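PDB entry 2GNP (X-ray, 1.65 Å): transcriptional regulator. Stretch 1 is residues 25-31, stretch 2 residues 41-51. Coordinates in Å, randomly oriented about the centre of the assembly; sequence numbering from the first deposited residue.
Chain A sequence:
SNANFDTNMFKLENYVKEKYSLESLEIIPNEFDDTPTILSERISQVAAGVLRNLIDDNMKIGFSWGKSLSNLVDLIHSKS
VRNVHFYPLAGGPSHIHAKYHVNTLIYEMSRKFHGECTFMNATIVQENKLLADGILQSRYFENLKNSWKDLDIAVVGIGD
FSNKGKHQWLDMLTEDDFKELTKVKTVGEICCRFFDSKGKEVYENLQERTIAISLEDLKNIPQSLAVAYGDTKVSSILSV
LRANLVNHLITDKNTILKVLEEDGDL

Stretch 1 25-31: LEIIPNE
Stretch 2 41-51: ERISQVAAGVL

Strand 25-28 continues as an extended loop through Glu31, with phi/psi -71/150, -98/137 and -109/143 at Pro29, Asn30 and Glu31. It packs against helix 41-51, which is held by i to i+4 backbone hydrogen bonds. The axes approach to 9.3 Å, and their N-to-C directions differ by 157°, nearly antiparallel. Register is set by CA-CA separations of 8.1 Å for Glu26-Val46 and 6.3 Å for Ile28-Ile43; 384 Å² is buried in total.

Apolar packing centres on Ile28 (chi1 m, chi2 p), whose CA-to-CB bond points toward the helix, while that of Ile27 points away, as strand alternation requires. Ile28 CB lies 3.9 Å from Ile43 CG1 (Ile43 m, t), and Ile28 CG1 lies 4.1 Å from Val46 CG2 (Val46 t). Glu26 (m, p, chi3 30°) adds its aliphatic part, CB to Val46 CG1 at 4.1 Å, and its OE1 reaches 3.8 Å from Val50 CG2 (Val50 t).

Polar contacts converge on Arg42 (chi -162°, 148°, 60°, -132°). Its NH2 donates to Pro29 O at 3.0 Å, but the 135° angle at hydrogen makes this bond weak. Ile28 CG2 borders the guanidinium edge, 3.7 Å from Arg42 NE, whereas Glu31 CG covers one face. Glu31 (m, t, chi3 5°) forms a long salt bridge, OE1 to Arg42 NH1 at 3.8 Å; the oxygen lies well out of plane, so the attraction is purely between charges.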

ATOM      1  N   LEU A  25      -5.761 -10.611  -8.913  1.00 13.23           N
ATOM      2  CA  LEU A  25      -4.461 -11.132  -8.443  1.00 12.41           C
ATOM      3  C   LEU A  25      -3.518 -11.518  -9.587  1.00 13.94           C
ATOM      4  O   LEU A  25      -3.960 -12.204 -10.498  1.00 15.02           O
ATOM      5  CB  LEU A  25      -4.682 -12.410  -7.632  1.00 13.36           C
ATOM      6  CG  LEU A  25      -3.464 -13.143  -7.130  1.00 12.98           C
ATOM      7  CD1 LEU A  25      -2.586 -12.338  -6.199  1.00 12.44           C
ATOM      8  CD2 LEU A  25      -3.931 -14.408  -6.415  1.00 17.42           C
ATOM      9  N   GLU A  26      -2.295 -11.004  -9.547  1.00 12.57           N
ATOM     10  CA  GLU A  26      -1.230 -11.478 -10.444  1.00 14.55           C
ATOM     11  C   GLU A  26      -0.138 -12.050  -9.592  1.00 16.15           C
ATOM     12  O   GLU A  26       0.347 -11.376  -8.664  1.00 15.34           O
ATOM     13  CB  GLU A  26      -0.659 -10.378 -11.361  1.00 15.39           C
ATOM     14  CG  GLU A  26      -1.594  -9.930 -12.525  1.00 17.05           C
ATOM     15  CD  GLU A  26      -2.718  -8.981 -12.086  1.00 19.78           C
ATOM     16  OE1 GLU A  26      -2.507  -8.224 -11.115  1.00 19.34           O
ATOM     17  OE2 GLU A  26      -3.783  -8.968 -12.757  1.00 23.83           O
ATOM     18  N   ILE A  27       0.263 -13.302  -9.883  1.00 15.19           N
ATOM     19  CA  ILE A  27       1.372 -13.948  -9.176  1.00 15.57           C
ATOM     20  C   ILE A  27       2.526 -14.052 -10.187  1.00 18.04           C
ATOM     21  O   ILE A  27       2.412 -14.777 -11.189  1.00 18.47           O
ATOM     22  CB  ILE A  27       0.997 -15.392  -8.643  1.00 16.05           C
ATOM     23  CG1 ILE A  27      -0.188 -15.335  -7.651  1.00 17.07           C
ATOM     24  CG2 ILE A  27       2.188 -16.027  -8.002  1.00 15.13           C
ATOM     25  CD1 ILE A  27      -0.795 -16.702  -7.410  1.00 16.41           C
ATOM     26  N   ILE A  28       3.602 -13.325  -9.909  1.00 17.99           N
ATOM     27  CA  ILE A  28       4.842 -13.424 -10.706  1.00 18.65           C
ATOM     28  C   ILE A  28       5.647 -14.656 -10.320  1.00 18.87           C
ATOM     29  O   ILE A  28       5.977 -14.839  -9.153  1.00 16.40           O
ATOM     30  CB  ILE A  28       5.729 -12.142 -10.571  1.00 20.06           C
ATOM     31  CG1 ILE A  28       5.080 -10.947 -11.272  1.00 22.09           C
ATOM     32  CG2 ILE A  28       7.133 -12.331 -11.218  1.00 20.06           C
ATOM     33  CD1 ILE A  28       3.947 -10.443 -10.636  1.00 21.09           C
ATOM     34  N   PRO A  29       6.044 -15.479 -11.321  1.00 20.69           N
ATOM     35  CA  PRO A  29       6.841 -16.657 -11.023  1.00 22.10           C
ATOM     36  C   PRO A  29       8.253 -16.275 -10.606  1.00 21.98           C
ATOM     37  O   PRO A  29       8.763 -15.222 -11.054  1.00 24.03           O
ATOM     38  CB  PRO A  29       6.873 -17.398 -12.362  1.00 22.80           C
ATOM     39  CG  PRO A  29       6.748 -16.330 -13.397  1.00 24.10           C
ATOM     40  CD  PRO A  29       5.756 -15.340 -12.762  1.00 22.47           C
ATOM     41  N   ASN A  30       8.864 -17.092  -9.750  1.00 22.03           N
ATOM     42  CA  ASN A  30      10.249 -16.872  -9.393  1.00 23.24           C
ATOM     43  C   ASN A  30      11.069 -17.825 -10.282  1.00 24.07           C
ATOM     44  O   ASN A  30      10.666 -18.989 -10.438  1.00 24.25           O
ATOM     45  CB  ASN A  30      10.492 -17.189  -7.920  1.00 21.90           C
ATOM     46  CG  ASN A  30       9.731 -16.242  -6.984  1.00 23.69           C
ATOM     47  OD1 ASN A  30       8.565 -16.480  -6.649  1.00 21.35           O
ATOM     48  ND2 ASN A  30      10.376 -15.151  -6.610  1.00 20.66           N
ATOM     49  N   GLU A  31      12.183 -17.327 -10.826  1.00 24.66           N
ATOM     50  CA  GLU A  31      13.055 -18.079 -11.779  1.00 26.77           C
ATOM     51  C   GLU A  31      14.359 -18.439 -11.047  1.00 25.57           C
ATOM     52  O   GLU A  31      14.847 -17.687 -10.221  1.00 24.52           O
ATOM     53  CB  GLU A  31      13.375 -17.265 -13.077  1.00 27.03           C
ATOM     54  CG  GLU A  31      12.245 -17.097 -14.151  1.00 29.76           C
ATOM     55  CD  GLU A  31      12.701 -16.437 -15.525  1.00 32.25           C
ATOM     56  OE1 GLU A  31      13.916 -16.158 -15.754  1.00 41.60           O
ATOM     57  OE2 GLU A  31      11.826 -16.165 -16.402  1.00 39.47           O
ATOM     58  N   GLU A  41      12.361  -6.031 -11.176  1.00 20.64           N
ATOM     59  CA  GLU A  41      11.947  -5.569 -12.504  1.00 21.33           C
ATOM     60  C   GLU A  41      10.692  -6.290 -13.014  1.00 20.99           C
ATOM     61  O   GLU A  41       9.800  -5.674 -13.606  1.00 19.74           O
ATOM     62  CB  GLU A  41      13.084  -5.733 -13.538  1.00 22.93           C
ATOM     63  CG  GLU A  41      12.907  -4.928 -14.845  1.00 27.55           C
ATOM     64  CD  GLU A  41      12.019  -5.602 -15.890  1.00 32.42           C
ATOM     65  OE1 GLU A  41      11.784  -6.833 -15.816  1.00 35.27           O
ATOM     66  OE2 GLU A  41      11.554  -4.897 -16.815  1.00 36.14           O
ATOM     67  N   ARG A  42      10.646  -7.603 -12.819  1.00 19.46           N
ATOM     68  CA  ARG A  42       9.577  -8.411 -13.397  1.00 19.56           C
ATOM     69  C   ARG A  42       8.251  -8.059 -12.740  1.00 17.83           C
ATOM     70  O   ARG A  42       7.258  -7.903 -13.430  1.00 19.18           O
ATOM     71  CB  ARG A  42       9.872  -9.880 -13.195  1.00 19.40           C
ATOM     72  CG  ARG A  42       9.058 -10.808 -14.141  1.00 23.92           C
ATOM     73  CD  ARG A  42       9.865 -12.113 -14.516  1.00 28.75           C
ATOM     74  NE  ARG A  42      10.163 -12.820 -13.313  1.00 33.99           N
ATOM     75  CZ  ARG A  42      11.326 -13.312 -12.946  1.00 28.78           C
ATOM     76  NH1 ARG A  42      12.430 -13.305 -13.740  1.00 27.95           N
ATOM     77  NH2 ARG A  42      11.355 -13.853 -11.767  1.00 25.93           N
ATOM     78  N   ILE A  43       8.295  -7.904 -11.417  1.00 18.03           N
ATOM     79  CA  ILE A  43       7.104  -7.583 -10.637  1.00 18.38           C
ATOM     80  C   ILE A  43       6.686  -6.158 -11.002  1.00 17.77           C
ATOM     81  O   ILE A  43       5.513  -5.904 -11.259  1.00 18.32           O
ATOM     82  CB  ILE A  43       7.371  -7.729  -9.122  1.00 18.38           C
ATOM     83  CG1 ILE A  43       7.570  -9.206  -8.746  1.00 20.09           C
ATOM     84  CG2 ILE A  43       6.232  -7.099  -8.297  1.00 20.66           C
ATOM     85  CD1 ILE A  43       8.106  -9.412  -7.353  1.00 23.21           C
ATOM     86  N   SER A  44       7.651  -5.261 -11.044  1.00 16.86           N
ATOM     87  CA  SER A  44       7.363  -3.849 -11.346  1.00 17.19           C
ATOM     88  C   SER A  44       6.759  -3.646 -12.711  1.00 18.25           C
ATOM     89  O   SER A  44       5.895  -2.768 -12.886  1.00 17.99           O
ATOM     90  CB  SER A  44       8.612  -2.973 -11.201  1.00 16.26           C
ATOM     91  OG  SER A  44       9.098  -2.983  -9.895  1.00 18.90           O
ATOM     92  N   GLN A  45       7.212  -4.406 -13.725  1.00 19.10           N
ATOM     93  CA  GLN A  45       6.661  -4.235 -15.075  1.00 20.65           C
ATOM     94  C   GLN A  45       5.212  -4.710 -15.156  1.00 19.62           C
ATOM     95  O   GLN A  45       4.378  -4.118 -15.821  1.00 20.32           O
ATOM     96  CB  GLN A  45       7.555  -4.980 -16.099  1.00 21.93           C
ATOM     97  CG  GLN A  45       7.144  -4.740 -17.505  1.00 26.89           C
ATOM     98  CD  GLN A  45       7.237  -3.254 -17.894  1.00 31.00           C
ATOM     99  OE1 GLN A  45       6.235  -2.650 -18.261  1.00 37.67           O
ATOM    100  NE2 GLN A  45       8.421  -2.671 -17.776  1.00 31.25           N
ATOM    101  N   VAL A  46       4.924  -5.824 -14.469  1.00 18.39           N
ATOM    102  CA  VAL A  46       3.578  -6.368 -14.468  1.00 18.28           C
ATOM    103  C   VAL A  46       2.686  -5.313 -13.817  1.00 17.08           C
ATOM    104  O   VAL A  46       1.653  -4.913 -14.390  1.00 17.56           O
ATOM    105  CB  VAL A  46       3.530  -7.685 -13.744  1.00 18.05           C
ATOM    106  CG1 VAL A  46       2.055  -8.085 -13.427  1.00 18.92           C
ATOM    107  CG2 VAL A  46       4.262  -8.788 -14.600  1.00 17.57           C
ATOM    108  N   ALA A  47       3.184  -4.765 -12.713  1.00 16.88           N
ATOM    109  CA  ALA A  47       2.394  -3.813 -11.881  1.00 17.15           C
ATOM    110  C   ALA A  47       2.141  -2.550 -12.680  1.00 16.78           C
ATOM    111  O   ALA A  47       1.036  -2.018 -12.676  1.00 15.19           O
ATOM    112  CB  ALA A  47       3.103  -3.497 -10.574  1.00 16.24           C
ATOM    113  N   ALA A  48       3.185  -2.097 -13.395  1.00 17.01           N
ATOM    114  CA  ALA A  48       3.062  -0.906 -14.221  1.00 17.03           C
ATOM    115  C   ALA A  48       2.016  -1.084 -15.304  1.00 17.13           C
ATOM    116  O   ALA A  48       1.157  -0.214 -15.486  1.00 16.62           O
ATOM    117  CB  ALA A  48       4.440  -0.516 -14.868  1.00 16.15           C
ATOM    118  N   GLY A  49       2.054  -2.226 -16.000  1.00 16.94           N
ATOM    119  CA  GLY A  49       1.061  -2.504 -17.013  1.00 17.83           C
ATOM    120  C   GLY A  49      -0.359  -2.543 -16.458  1.00 16.31           C
ATOM    121  O   GLY A  49      -1.295  -1.951 -17.027  1.00 16.81           O
ATOM    122  N   VAL A  50      -0.500  -3.265 -15.343  1.00 16.73           N
ATOM    123  CA  VAL A  50      -1.791  -3.373 -14.678  1.00 16.92           C
ATOM    124  C   VAL A  50      -2.322  -1.972 -14.333  1.00 15.83           C
ATOM    125  O   VAL A  50      -3.461  -1.615 -14.672  1.00 15.08           O
ATOM    126  CB  VAL A  50      -1.727  -4.236 -13.425  1.00 16.89           C
ATOM    127  CG1 VAL A  50      -2.951  -3.950 -12.608  1.00 18.21           C
ATOM    128  CG2 VAL A  50      -1.629  -5.749 -13.793  1.00 17.59           C
ATOM    129  N   LEU A  51      -1.488  -1.126 -13.727  1.00 15.31           N
ATOM    130  CA  LEU A  51      -2.004   0.198 -13.316  1.00 14.98           C
ATOM    131  C   LEU A  51      -2.365   1.099 -14.537  1.00 15.11           C
ATOM    132  O   LEU A  51      -3.394   1.788 -14.565  1.00 15.57           O
ATOM    133  CB  LEU A  51      -0.973   0.898 -12.420  1.00 14.18           C
ATOM    134  CG  LEU A  51      -1.388   2.270 -11.910  1.00 16.34           C
ATOM    135  CD1 LEU A  51      -2.660   2.160 -11.058  1.00 16.75           C
ATOM    136  CD2 LEU A  51      -0.253   2.824 -11.025  1.00 12.46           C
TER